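Local coordinates for farnesyltransferase, putative (Trypanosoma cruzi, PDB 3WCA), which probably joins two farnesyl diphosphate molecules head to head into squalene, using NADPH or NADH and magnesium, on the route to lanosterol, at residues Q129-G134 and T173-S178; A155-Y160 and N251-D256; I205-Y210 and M288-L293. The protein carries 1 engineered substitution. One frame throughout, in Å; residues are numbered along the deposited sequence.

Contact 1. Residues Q129-G134 and T173-S178; sequences QDVISG and TLLYVS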
ATOM      1  N   GLN A 129      15.103  10.330  11.405  1.00 43.03           N
ATOM      2  CA  GLN A 129      15.972  10.326  10.235  1.00 43.36           C
ATOM      3  C   GLN A 129      16.482   8.928   9.939  1.00 41.43           C
ATOM      4  O   GLN A 129      16.509   8.515   8.791  1.00 43.41           O
ATOM      5  CB  GLN A 129      17.182  11.242  10.441  1.00 45.51           C
ATOM      6  CG  GLN A 129      16.863  12.711  10.696  1.00 49.47           C
ATOM      7  CD  GLN A 129      18.123  13.539  10.910  1.00 50.13           C
ATOM      8  OE1 GLN A 129      19.075  13.079  11.539  1.00 51.60           O
ATOM      9  NE2 GLN A 129      18.127  14.765  10.401  1.00 50.66           N
ATOM     10  N   ASP A 130      16.876   8.203  10.982  1.00 41.52           N
ATOM     11  CA  ASP A 130      17.425   6.854  10.824  1.00 41.76           C
ATOM     12  C   ASP A 130      16.417   5.817  10.330  1.00 39.87           C
ATOM     13  O   ASP A 130      16.761   4.933   9.537  1.00 37.85           O
ATOM     14  CB  ASP A 130      18.050   6.372  12.145  1.00 43.91           C
ATOM     15  CG  ASP A 130      19.271   7.196  12.562  1.00 44.54           C
ATOM     16  OD1 ASP A 130      19.733   8.052  11.769  1.00 44.62           O
ATOM     17  OD2 ASP A 130      19.769   6.975  13.689  1.00 44.10           O
ATOM     18  N   VAL A 131      15.182   5.912  10.810  1.00 37.47           N
ATOM     19  CA  VAL A 131      14.148   4.981  10.387  1.00 35.34           C
ATOM     20  C   VAL A 131      13.935   5.181   8.888  1.00 36.61           C
ATOM     21  O   VAL A 131      13.960   4.226   8.102  1.00 37.21           O
ATOM     22  CB  VAL A 131      12.837   5.241  11.163  1.00 36.32           C
ATOM     23  CG1 VAL A 131      11.683   4.468  10.543  1.00 30.82           C
ATOM     24  CG2 VAL A 131      13.024   4.829  12.623  1.00 30.87           C
ATOM     25  N   ILE A 132      13.769   6.443   8.506  1.00 36.11           N
ATOM     26  CA  ILE A 132      13.538   6.837   7.124  1.00 35.60           C
ATOM     27  C   ILE A 132      14.687   6.440   6.200  1.00 38.13           C
ATOM     28  O   ILE A 132      14.473   5.878   5.123  1.00 36.50           O
ATOM     29  CB  ILE A 132      13.311   8.369   7.040  1.00 34.73           C
ATOM     30  CG1 ILE A 132      12.085   8.746   7.895  1.00 37.32           C
ATOM     31  CG2 ILE A 132      13.140   8.806   5.580  1.00 31.54           C
ATOM     32  CD1 ILE A 132      11.692  10.224   7.829  1.00 34.60           C
ATOM     33  N   SER A 133      15.911   6.730   6.624  1.00 38.68           N
ATOM     34  CA  SER A 133      17.079   6.400   5.818  1.00 38.28           C
ATOM     35  C   SER A 133      17.189   4.888   5.692  1.00 35.92           C
ATOM     36  O   SER A 133      17.526   4.361   4.626  1.00 36.44           O
ATOM     37  CB  SER A 133      18.341   6.965   6.478  1.00 40.35           C
ATOM     38  OG  SER A 133      19.435   6.915   5.590  1.00 45.62           O
ATOM     39  N   GLY A 134      16.877   4.196   6.784  1.00 34.33           N
ATOM     40  CA  GLY A 134      16.963   2.745   6.803  1.00 34.57           C
ATOM     41  C   GLY A 134      15.957   2.044   5.910  1.00 35.85           C
ATOM     42  O   GLY A 134      16.288   1.054   5.242  1.00 34.55           O
ATOM     43  N   THR A 173       5.581   1.903  11.895  1.00 32.41           N
ATOM     44  CA  THR A 173       5.582   1.300  13.218  1.00 32.86           C
ATOM     45  C   THR A 173       6.794   1.793  14.030  1.00 35.63           C
ATOM     46  O   THR A 173       6.677   2.056  15.229  1.00 36.99           O
ATOM     47  CB  THR A 173       5.596  -0.244  13.120  1.00 35.02           C
ATOM     48  OG1 THR A 173       4.433  -0.692  12.408  1.00 34.79           O
ATOM     49  CG2 THR A 173       5.594  -0.877  14.512  1.00 35.70           C
ATOM     50  N   LEU A 174       7.948   1.939  13.379  1.00 34.95           N
ATOM     51  CA  LEU A 174       9.142   2.417  14.074  1.00 35.96           C
ATOM     52  C   LEU A 174       9.044   3.919  14.356  1.00 35.02           C
ATOM     53  O   LEU A 174       9.635   4.413  15.313  1.00 36.08           O
ATOM     54  CB  LEU A 174      10.405   2.114  13.263  1.00 33.81           C
ATOM     55  CG  LEU A 174      10.784   0.637  13.106  1.00 37.18           C
ATOM     56  CD1 LEU A 174      11.935   0.525  12.105  1.00 35.73           C
ATOM     57  CD2 LEU A 174      11.170   0.029  14.458  1.00 34.37           C
ATOM     58  N   LEU A 175       8.314   4.652  13.523  1.00 32.88           N
ATOM     59  CA  LEU A 175       8.144   6.073  13.774  1.00 34.77           C
ATOM     60  C   LEU A 175       7.175   6.258  14.944  1.00 35.42           C
ATOM     61  O   LEU A 175       7.321   7.197  15.715  1.00 36.21           O
ATOM     62  CB  LEU A 175       7.600   6.807  12.545  1.00 31.66           C
ATOM     63  CG  LEU A 175       8.544   7.067  11.379  1.00 33.32           C
ATOM     64  CD1 LEU A 175       7.791   7.848  10.318  1.00 30.57           C
ATOM     65  CD2 LEU A 175       9.767   7.854  11.837  1.00 31.59           C
ATOM     66  N   TYR A 176       6.192   5.368  15.075  1.00 36.21           N
ATOM     67  CA  TYR A 176       5.222   5.464  16.171  1.00 37.58           C
ATOM     68  C   TYR A 176       5.912   5.256  17.519  1.00 39.10           C
ATOM     69  O   TYR A 176       5.643   5.972  18.489  1.00 38.27           O
ATOM     70  CB  TYR A 176       4.104   4.408  16.054  1.00 34.67           C
ATOM     71  CG  TYR A 176       3.240   4.436  14.799  1.00 32.80           C
ATOM     72  CD1 TYR A 176       3.184   5.551  13.970  1.00 33.98           C
ATOM     73  CD2 TYR A 176       2.458   3.329  14.460  1.00 34.09           C
ATOM     74  CE1 TYR A 176       2.369   5.560  12.818  1.00 31.52           C
ATOM     75  CE2 TYR A 176       1.646   3.329  13.329  1.00 30.53           C
ATOM     76  CZ  TYR A 176       1.605   4.436  12.513  1.00 30.80           C
ATOM     77  OH  TYR A 176       0.800   4.409  11.390  1.00 29.54           O
ATOM     78  N   VAL A 177       6.776   4.251  17.585  1.00 41.42           N
ATOM     79  CA  VAL A 177       7.498   3.947  18.815  1.00 42.83           C
ATOM     80  C   VAL A 177       8.473   5.072  19.155  1.00 44.33           C
ATOM     81  O   VAL A 177       8.484   5.596  20.266  1.00 43.83           O
ATOM     82  CB  VAL A 177       8.280   2.629  18.681  1.00 42.24           C
ATOM     83  CG1 VAL A 177       9.138   2.393  19.924  1.00 42.09           C
ATOM     84  CG2 VAL A 177       7.308   1.484  18.497  1.00 41.67           C
ATOM     85  N   SER A 178       9.283   5.443  18.176  1.00 44.72           N
ATOM     86  CA  SER A 178      10.264   6.495  18.354  1.00 45.85           C
ATOM     87  C   SER A 178       9.638   7.793  18.864  1.00 45.86           C
ATOM     88  O   SER A 178      10.281   8.559  19.583  1.00 45.90           O
ATOM     89  CB  SER A 178      10.979   6.748  17.029  1.00 46.11           C
ATOM     90  OG  SER A 178      11.948   7.767  17.164  1.00 53.27           O
TER
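Val131 turns its forked end onto the flank of helix 154-179 and meets Leu174 first. Its two methyls sit symmetrically over the leucine methylene, with Val131 CG1 and CG2 both 3.8 Å from Leu174 CB, so the valine's two methyls straddle the root of that leucine rather than its isobutyl tip. CG1 lies anti to the backbone N (chi1 169°), and this turns it toward the second partner as well: Val131 CG1 is 4.1 Å from Leu175 CD2. Leu175 starts off to the side, but its CD2 branch ends near Val131 and closes the contact. The backbones come close, 6.7 Å between Val131 CA and Leu174 CA, consistent with the short valine between them.

One layer out, Leu175 also rests on Tyr128, and on Val57 and Phe60 of helix 51-72, while Ile132 reaches Phe60 from its own helix. A third helix thus closes one side of the pair. On the same helix as Leu175, Thr173 and Tyr176 touch the bound farnesyl thiodiphosphate. This is apolar helix-helix packing in the all-alpha isoprenoid synthase fold, behind a wall of the substrate pocket.

Contact 2. Residues A155-Y160 and N251-D256; sequences ADYDLY and NAMVAD
Tyr157 presents the edge of its ring to the carboxylate of Asp256, and the two flat groups are inclined by 34°. Near the ring plane, Asp256 OD2 comes to 3.1 Å from Tyr157 CE2, a carboxylate oxygen set against the ring's C-H rim. Met253 approaches obliquely at the hydroxyl end, where its methyl CE lies 3.3 Å from Tyr157 OH and also packs on CZ. Met253 is bent at chi2 (-70°) and chi3 (-65°), and this curl brings CE round to the tyrosine. On the CE1 side, the ring rests on Ile205 of helix 191-207.

The phenol extends across the gap between the helices because its CG is anti to the backbone N, and a bridging water receives it. Tyr157 OH donates to water 1 at 2.8 Å, with the water in the plane of the ring at its edge. That water gives its own protons to Asp256 OD2 (2.7 Å) and to the carbonyl Met253 O (3.0 Å), so it ties the hydroxyl to both a side chain and the backbone of helix 243-258. A second water sits between Asp158 OD1 and Asp256 OD1.

Lys202, from helix 191-207, makes salt bridges to Asp256 OD2 and Asp158 OD1, and its side chain also touches Tyr157. Those two oxygens stand 4.7 Å apart, and the lysine probably offsets the repulsion between them. Helix 154-179 and helix 243-258 are therefore joined through water and a shared cation. With Lys202 and the donor water 1 both on Asp256 OD2, beside the tyrosine rim, the charged form of this aspartate is probably favoured.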
ATOM      1  N   ALA A 155       5.528 -16.313  -3.607  1.00 37.23           N
ATOM      2  CA  ALA A 155       6.626 -15.885  -2.748  1.00 36.57           C
ATOM      3  C   ALA A 155       7.157 -14.576  -3.314  1.00 36.50           C
ATOM      4  O   ALA A 155       7.439 -13.639  -2.568  1.00 36.44           O
ATOM      5  CB  ALA A 155       7.735 -16.945  -2.742  1.00 35.01           C
ATOM      6  N   ASP A 156       7.305 -14.527  -4.637  1.00 36.10           N
ATOM      7  CA  ASP A 156       7.769 -13.321  -5.317  1.00 37.98           C
ATOM      8  C   ASP A 156       6.764 -12.193  -5.036  1.00 37.80           C
ATOM      9  O   ASP A 156       7.149 -11.088  -4.671  1.00 37.89           O
ATOM     10  CB  ASP A 156       7.834 -13.530  -6.841  1.00 40.22           C
ATOM     11  CG  ASP A 156       8.999 -14.413  -7.289  1.00 41.86           C
ATOM     12  OD1 ASP A 156       8.947 -14.873  -8.450  1.00 43.22           O
ATOM     13  OD2 ASP A 156       9.958 -14.639  -6.516  1.00 40.55           O
ATOM     14  N   TYR A 157       5.479 -12.489  -5.231  1.00 34.87           N
ATOM     15  CA  TYR A 157       4.393 -11.526  -5.018  1.00 33.52           C
ATOM     16  C   TYR A 157       4.512 -10.934  -3.610  1.00 33.44           C
ATOM     17  O   TYR A 157       4.604  -9.722  -3.448  1.00 31.80           O
ATOM     18  CB  TYR A 157       3.049 -12.244  -5.210  1.00 29.83           C
ATOM     19  CG  TYR A 157       1.779 -11.411  -5.062  1.00 30.37           C
ATOM     20  CD1 TYR A 157       1.665 -10.132  -5.627  1.00 28.69           C
ATOM     21  CD2 TYR A 157       0.649 -11.956  -4.449  1.00 29.21           C
ATOM     22  CE1 TYR A 157       0.446  -9.428  -5.591  1.00 28.50           C
ATOM     23  CE2 TYR A 157      -0.565 -11.264  -4.405  1.00 28.38           C
ATOM     24  CZ  TYR A 157      -0.664 -10.006  -4.980  1.00 29.57           C
ATOM     25  OH  TYR A 157      -1.886  -9.355  -4.959  1.00 30.68           O
ATOM     26  N   ASP A 158       4.529 -11.804  -2.602  1.00 33.82           N
ATOM     27  CA  ASP A 158       4.666 -11.390  -1.211  1.00 33.74           C
ATOM     28  C   ASP A 158       5.926 -10.586  -0.924  1.00 34.48           C
ATOM     29  O   ASP A 158       5.876  -9.576  -0.220  1.00 35.74           O
ATOM     30  CB  ASP A 158       4.641 -12.612  -0.298  1.00 34.52           C
ATOM     31  CG  ASP A 158       3.239 -13.099  -0.030  1.00 33.43           C
ATOM     32  OD1 ASP A 158       2.357 -12.853  -0.871  1.00 33.13           O
ATOM     33  OD2 ASP A 158       3.018 -13.731   1.015  1.00 38.12           O
ATOM     34  N   LEU A 159       7.063 -11.024  -1.458  1.00 34.50           N
ATOM     35  CA  LEU A 159       8.307 -10.310  -1.201  1.00 33.74           C
ATOM     36  C   LEU A 159       8.302  -8.930  -1.844  1.00 32.72           C
ATOM     37  O   LEU A 159       8.754  -7.959  -1.235  1.00 34.15           O
ATOM     38  CB  LEU A 159       9.519 -11.126  -1.680  1.00 34.93           C
ATOM     39  CG  LEU A 159      10.909 -10.528  -1.402  1.00 39.42           C
ATOM     40  CD1 LEU A 159      11.128 -10.389   0.113  1.00 32.36           C
ATOM     41  CD2 LEU A 159      12.003 -11.423  -2.043  1.00 36.88           C
ATOM     42  N   TYR A 160       7.792  -8.834  -3.067  1.00 30.51           N
ATOM     43  CA  TYR A 160       7.739  -7.538  -3.737  1.00 30.58           C
ATOM     44  C   TYR A 160       6.820  -6.579  -2.959  1.00 29.98           C
ATOM     45  O   TYR A 160       7.115  -5.387  -2.847  1.00 30.15           O
ATOM     46  CB  TYR A 160       7.240  -7.673  -5.183  1.00 27.80           C
ATOM     47  CG  TYR A 160       7.134  -6.340  -5.897  1.00 30.95           C
ATOM     48  CD1 TYR A 160       8.269  -5.699  -6.394  1.00 31.79           C
ATOM     49  CD2 TYR A 160       5.901  -5.688  -6.020  1.00 31.07           C
ATOM     50  CE1 TYR A 160       8.182  -4.435  -6.992  1.00 33.74           C
ATOM     51  CE2 TYR A 160       5.801  -4.429  -6.613  1.00 33.21           C
ATOM     52  CZ  TYR A 160       6.944  -3.806  -7.094  1.00 33.53           C
ATOM     53  OH  TYR A 160       6.854  -2.555  -7.664  1.00 35.56           O
ATOM     54  N   ASN A 251     -11.022 -13.842  -8.159  1.00 29.60           N
ATOM     55  CA  ASN A 251     -11.452 -14.333  -6.853  1.00 31.44           C
ATOM     56  C   ASN A 251     -10.335 -15.011  -6.074  1.00 28.94           C
ATOM     57  O   ASN A 251     -10.308 -14.952  -4.847  1.00 29.13           O
ATOM     58  CB  ASN A 251     -12.653 -15.277  -6.995  1.00 29.12           C
ATOM     59  CG  ASN A 251     -13.908 -14.539  -7.390  1.00 30.38           C
ATOM     60  OD1 ASN A 251     -13.971 -13.311  -7.267  1.00 28.22           O
ATOM     61  ND2 ASN A 251     -14.915 -15.271  -7.867  1.00 25.10           N
ATOM     62  N   ALA A 252      -9.412 -15.645  -6.786  1.00 28.88           N
ATOM     63  CA  ALA A 252      -8.285 -16.311  -6.134  1.00 28.60           C
ATOM     64  C   ALA A 252      -7.335 -15.245  -5.606  1.00 27.53           C
ATOM     65  O   ALA A 252      -6.644 -15.453  -4.612  1.00 27.60           O
ATOM     66  CB  ALA A 252      -7.548 -17.220  -7.124  1.00 28.70           C
ATOM     67  N   MET A 253      -7.296 -14.099  -6.271  1.00 27.12           N
ATOM     68  CA  MET A 253      -6.421 -13.033  -5.807  1.00 27.87           C
ATOM     69  C   MET A 253      -6.989 -12.488  -4.501  1.00 27.65           C
ATOM     70  O   MET A 253      -6.258 -12.282  -3.529  1.00 26.17           O
ATOM     71  CB  MET A 253      -6.328 -11.932  -6.853  1.00 27.70           C
ATOM     72  CG  MET A 253      -5.568 -12.348  -8.106  1.00 28.21           C
ATOM     73  SD  MET A 253      -3.774 -12.566  -7.875  1.00 29.27           S
ATOM     74  CE  MET A 253      -3.281 -10.889  -7.469  1.00 25.35           C
ATOM     75  N   VAL A 254      -8.303 -12.280  -4.483  1.00 28.94           N
ATOM     76  CA  VAL A 254      -8.990 -11.780  -3.301  1.00 26.67           C
ATOM     77  C   VAL A 254      -8.709 -12.725  -2.125  1.00 28.21           C
ATOM     78  O   VAL A 254      -8.318 -12.282  -1.040  1.00 25.06           O
ATOM     79  CB  VAL A 254     -10.501 -11.677  -3.559  1.00 24.95           C
ATOM     80  CG1 VAL A 254     -11.244 -11.355  -2.272  1.00 27.42           C
ATOM     81  CG2 VAL A 254     -10.764 -10.588  -4.585  1.00 24.62           C
ATOM     82  N   ALA A 255      -8.895 -14.026  -2.352  1.00 28.10           N
ATOM     83  CA  ALA A 255      -8.645 -15.028  -1.314  1.00 28.02           C
ATOM     84  C   ALA A 255      -7.235 -14.863  -0.773  1.00 26.63           C
ATOM     85  O   ALA A 255      -6.990 -14.986   0.422  1.00 26.43           O
ATOM     86  CB  ALA A 255      -8.818 -16.439  -1.882  1.00 28.57           C
ATOM     87  N   ASP A 256      -6.298 -14.577  -1.661  1.00 27.63           N
ATOM     88  CA  ASP A 256      -4.925 -14.407  -1.226  1.00 29.41           C
ATOM     89  C   ASP A 256      -4.771 -13.175  -0.317  1.00 28.29           C
ATOM     90  O   ASP A 256      -4.039 -13.208   0.673  1.00 27.90           O
ATOM     91  CB  ASP A 256      -4.012 -14.281  -2.428  1.00 32.63           C
ATOM     92  CG  ASP A 256      -2.581 -14.015  -2.032  1.00 35.98           C
ATOM     93  OD1 ASP A 256      -1.932 -14.954  -1.532  1.00 36.68           O
ATOM     94  OD2 ASP A 256      -2.114 -12.866  -2.212  1.00 36.14           O
TER
HETATM   95  O   HOH W   1      -3.591 -10.969  -3.511  1.00 24.29           O
HETATM   96  O   HOH W   2       1.015 -15.087  -2.054  1.00 43.65           O

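Contact 3. Residues I205-Y210 and M288-L293; sequences IIRDFY and MATLSL
The C-terminal turn of helix 191-207, leading into the second aspartate-rich motif of squalene synthases, packs here against helix 274-294. Two small apolar touches make the contact. Ile206 CD1 meets Leu291 CD1 at 4.1 Å, and Thr290 CG2 sits beside the aliphatic stem of Arg207, 4.1 Å from Arg207 CB and almost as near to CD. The threonine offers its methyl because OG1 turns back to its own helix and bonds to Met286 O.

Beyond the methylenes Arg207 bends at chi3 (56°), turning the edge of its guanidinium to the carboxylate of Asp208, the residue that opens the aspartate-rich motif just where the helix ends. The grip is side-on with two nitrogens. Arg207 NH2 reaches Asp208 OD2 at 2.9 Å in a nearly straight bond (177°), within the guanidinium plane and on the syn side of the carboxylate. The other bond, Arg207 NE to Asp208 OD1 at 2.7 Å, arrives from above the carboxylate plane. This pairing helps fix the rotation of the arginine, whose side chain lies about 4 Å, nearest atoms, from the bound farnesyl thiodiphosphate, with Lys304 and Lys306 against it. On the other side of the contact, Leu291 also packs on Val254 and Leu258 of helix 243-258.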
ATOM      1  N   ILE A 205      -3.324  -3.646  -6.092  1.00 23.52           N
ATOM      2  CA  ILE A 205      -2.862  -4.415  -7.249  1.00 24.94           C
ATOM      3  C   ILE A 205      -4.044  -5.137  -7.910  1.00 25.61           C
ATOM      4  O   ILE A 205      -4.136  -5.219  -9.147  1.00 24.83           O
ATOM      5  CB  ILE A 205      -1.755  -5.433  -6.832  1.00 26.08           C
ATOM      6  CG1 ILE A 205      -0.408  -4.706  -6.745  1.00 26.66           C
ATOM      7  CG2 ILE A 205      -1.665  -6.586  -7.845  1.00 28.32           C
ATOM      8  CD1 ILE A 205       0.734  -5.553  -6.173  1.00 25.68           C
ATOM      9  N   ILE A 206      -4.955  -5.643  -7.082  1.00 24.38           N
ATOM     10  CA  ILE A 206      -6.133  -6.328  -7.580  1.00 24.22           C
ATOM     11  C   ILE A 206      -7.061  -5.346  -8.300  1.00 27.32           C
ATOM     12  O   ILE A 206      -7.504  -5.612  -9.424  1.00 23.56           O
ATOM     13  CB  ILE A 206      -6.920  -6.996  -6.436  1.00 23.98           C
ATOM     14  CG1 ILE A 206      -6.114  -8.157  -5.860  1.00 21.92           C
ATOM     15  CG2 ILE A 206      -8.275  -7.473  -6.940  1.00 26.00           C
ATOM     16  CD1 ILE A 206      -6.757  -8.817  -4.648  1.00 20.28           C
ATOM     17  N   ARG A 207      -7.348  -4.217  -7.652  1.00 27.75           N
ATOM     18  CA  ARG A 207      -8.237  -3.200  -8.217  1.00 29.28           C
ATOM     19  C   ARG A 207      -7.708  -2.579  -9.503  1.00 29.53           C
ATOM     20  O   ARG A 207      -8.487  -2.296 -10.416  1.00 31.34           O
ATOM     21  CB  ARG A 207      -8.489  -2.055  -7.209  1.00 28.97           C
ATOM     22  CG  ARG A 207      -9.384  -0.907  -7.765  1.00 33.39           C
ATOM     23  CD  ARG A 207      -9.128   0.454  -7.070  1.00 35.49           C
ATOM     24  NE  ARG A 207      -7.722   0.854  -7.163  1.00 39.38           N
ATOM     25  CZ  ARG A 207      -7.128   1.722  -6.342  1.00 42.06           C
ATOM     26  NH1 ARG A 207      -7.828   2.294  -5.365  1.00 40.96           N
ATOM     27  NH2 ARG A 207      -5.825   1.996  -6.472  1.00 33.89           N
ATOM     28  N   ASP A 208      -6.396  -2.362  -9.571  1.00 27.69           N
ATOM     29  CA  ASP A 208      -5.790  -1.716 -10.735  1.00 29.40           C
ATOM     30  C   ASP A 208      -5.323  -2.626 -11.869  1.00 29.28           C
ATOM     31  O   ASP A 208      -4.588  -2.184 -12.747  1.00 27.01           O
ATOM     32  CB  ASP A 208      -4.608  -0.836 -10.292  1.00 29.82           C
ATOM     33  CG  ASP A 208      -5.021   0.256  -9.311  1.00 32.01           C
ATOM     34  OD1 ASP A 208      -6.198   0.664  -9.336  1.00 27.98           O
ATOM     35  OD2 ASP A 208      -4.160   0.713  -8.521  1.00 32.51           O
ATOM     36  N   PHE A 209      -5.751  -3.885 -11.864  1.00 31.36           N
ATOM     37  CA  PHE A 209      -5.346  -4.813 -12.918  1.00 31.35           C
ATOM     38  C   PHE A 209      -5.467  -4.268 -14.341  1.00 32.56           C
ATOM     39  O   PHE A 209      -4.487  -4.238 -15.080  1.00 30.74           O
ATOM     40  CB  PHE A 209      -6.150  -6.111 -12.838  1.00 32.76           C
ATOM     41  CG  PHE A 209      -5.863  -7.069 -13.971  1.00 33.90           C
ATOM     42  CD1 PHE A 209      -4.763  -7.913 -13.928  1.00 31.86           C
ATOM     43  CD2 PHE A 209      -6.679  -7.095 -15.100  1.00 33.42           C
ATOM     44  CE1 PHE A 209      -4.479  -8.766 -14.986  1.00 33.23           C
ATOM     45  CE2 PHE A 209      -6.395  -7.952 -16.167  1.00 33.39           C
ATOM     46  CZ  PHE A 209      -5.297  -8.783 -16.105  1.00 30.80           C
ATOM     47  N   TYR A 210      -6.671  -3.858 -14.734  1.00 34.80           N
ATOM     48  CA  TYR A 210      -6.892  -3.365 -16.091  1.00 38.20           C
ATOM     49  C   TYR A 210      -6.029  -2.165 -16.441  1.00 39.94           C
ATOM     50  O   TYR A 210      -5.373  -2.138 -17.482  1.00 40.03           O
ATOM     51  CB  TYR A 210      -8.357  -2.992 -16.298  1.00 41.59           C
ATOM     52  CG  TYR A 210      -8.704  -2.672 -17.739  1.00 45.65           C
ATOM     53  CD1 TYR A 210      -8.627  -3.651 -18.730  1.00 47.71           C
ATOM     54  CD2 TYR A 210      -9.121  -1.394 -18.111  1.00 49.67           C
ATOM     55  CE1 TYR A 210      -8.958  -3.369 -20.053  1.00 48.42           C
ATOM     56  CE2 TYR A 210      -9.455  -1.100 -19.434  1.00 50.67           C
ATOM     57  CZ  TYR A 210      -9.372  -2.093 -20.396  1.00 50.11           C
ATOM     58  OH  TYR A 210      -9.716  -1.808 -21.699  1.00 54.70           O
ATOM     59  N   MET A 288     -10.602  -2.821   2.681  1.00 26.07           N
ATOM     60  CA  MET A 288     -11.589  -3.880   2.817  1.00 26.21           C
ATOM     61  C   MET A 288     -12.868  -3.533   2.051  1.00 27.18           C
ATOM     62  O   MET A 288     -13.524  -4.427   1.513  1.00 26.84           O
ATOM     63  CB  MET A 288     -11.903  -4.157   4.287  1.00 26.67           C
ATOM     64  CG  MET A 288     -12.846  -5.348   4.501  1.00 34.70           C
ATOM     65  SD  MET A 288     -12.152  -6.984   4.063  1.00 35.89           S
ATOM     66  CE  MET A 288     -11.198  -7.247   5.471  1.00 40.86           C
ATOM     67  N   ALA A 289     -13.214  -2.244   1.986  1.00 23.46           N
ATOM     68  CA  ALA A 289     -14.410  -1.831   1.248  1.00 24.19           C
ATOM     69  C   ALA A 289     -14.158  -2.056  -0.245  1.00 25.00           C
ATOM     70  O   ALA A 289     -15.027  -2.570  -0.961  1.00 25.26           O
ATOM     71  CB  ALA A 289     -14.743  -0.349   1.511  1.00 20.44           C
ATOM     72  N   THR A 290     -12.973  -1.675  -0.713  1.00 22.52           N
ATOM     73  CA  THR A 290     -12.626  -1.873  -2.114  1.00 23.46           C
ATOM     74  C   THR A 290     -12.619  -3.376  -2.436  1.00 26.38           C
ATOM     75  O   THR A 290     -13.184  -3.814  -3.440  1.00 28.23           O
ATOM     76  CB  THR A 290     -11.238  -1.314  -2.415  1.00 25.09           C
ATOM     77  OG1 THR A 290     -11.243   0.097  -2.203  1.00 27.23           O
ATOM     78  CG2 THR A 290     -10.835  -1.597  -3.850  1.00 23.20           C
ATOM     79  N   LEU A 291     -11.982  -4.152  -1.566  1.00 23.75           N
ATOM     80  CA  LEU A 291     -11.883  -5.585  -1.738  1.00 26.04           C
ATOM     81  C   LEU A 291     -13.263  -6.246  -1.814  1.00 27.45           C
ATOM     82  O   LEU A 291     -13.466  -7.173  -2.599  1.00 24.24           O
ATOM     83  CB  LEU A 291     -11.083  -6.201  -0.587  1.00 25.68           C
ATOM     84  CG  LEU A 291     -10.640  -7.645  -0.845  1.00 27.17           C
ATOM     85  CD1 LEU A 291      -9.550  -7.646  -1.940  1.00 24.74           C
ATOM     86  CD2 LEU A 291     -10.138  -8.279   0.448  1.00 22.77           C
ATOM     87  N   SER A 292     -14.204  -5.776  -1.001  1.00 29.16           N
ATOM     88  CA  SER A 292     -15.550  -6.349  -1.018  1.00 30.70           C
ATOM     89  C   SER A 292     -16.248  -6.007  -2.330  1.00 30.26           C
ATOM     90  O   SER A 292     -17.103  -6.750  -2.799  1.00 33.53           O
ATOM     91  CB  SER A 292     -16.379  -5.821   0.153  1.00 31.00           C
ATOM     92  OG  SER A 292     -16.752  -4.475  -0.046  1.00 35.55           O
ATOM     93  N   LEU A 293     -15.870  -4.881  -2.924  1.00 31.16           N
ATOM     94  CA  LEU A 293     -16.454  -4.436  -4.182  1.00 29.81           C
ATOM     95  C   LEU A 293     -15.842  -5.120  -5.404  1.00 30.63           C
ATOM     96  O   LEU A 293     -16.549  -5.398  -6.370  1.00 31.80           O
ATOM     97  CB  LEU A 293     -16.290  -2.924  -4.334  1.00 32.94           C
ATOM     98  CG  LEU A 293     -17.517  -2.048  -4.080  1.00 40.00           C
ATOM     99  CD1 LEU A 293     -18.056  -2.268  -2.676  1.00 42.01           C
ATOM    100  CD2 LEU A 293     -17.129  -0.591  -4.286  1.00 42.42           C
TER

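Overall arrangement
Contacts 2 and 3 are neighbours in the buried interior, with centres 13 Å apart, whereas contact 1 lies 27 and 29 Å from them and nearer the periphery, on the opposite side of the chain's centre from contact 3. Helix 154-179 nevertheless serves both contact 1 and contact 2, at its two ends. Ile206 joins contacts 2 and 3 directly, its CD1 lying 3.7 Å from Met253 O, and helix 191-207 supplies Lys202 to the one and Arg207 to the other. The chemistry differs accordingly: contact 1 is purely aliphatic, contact 2 is bridged by water and charge, and contact 3 combines apolar packing with an arginine-aspartate pair beside the substrate analogue.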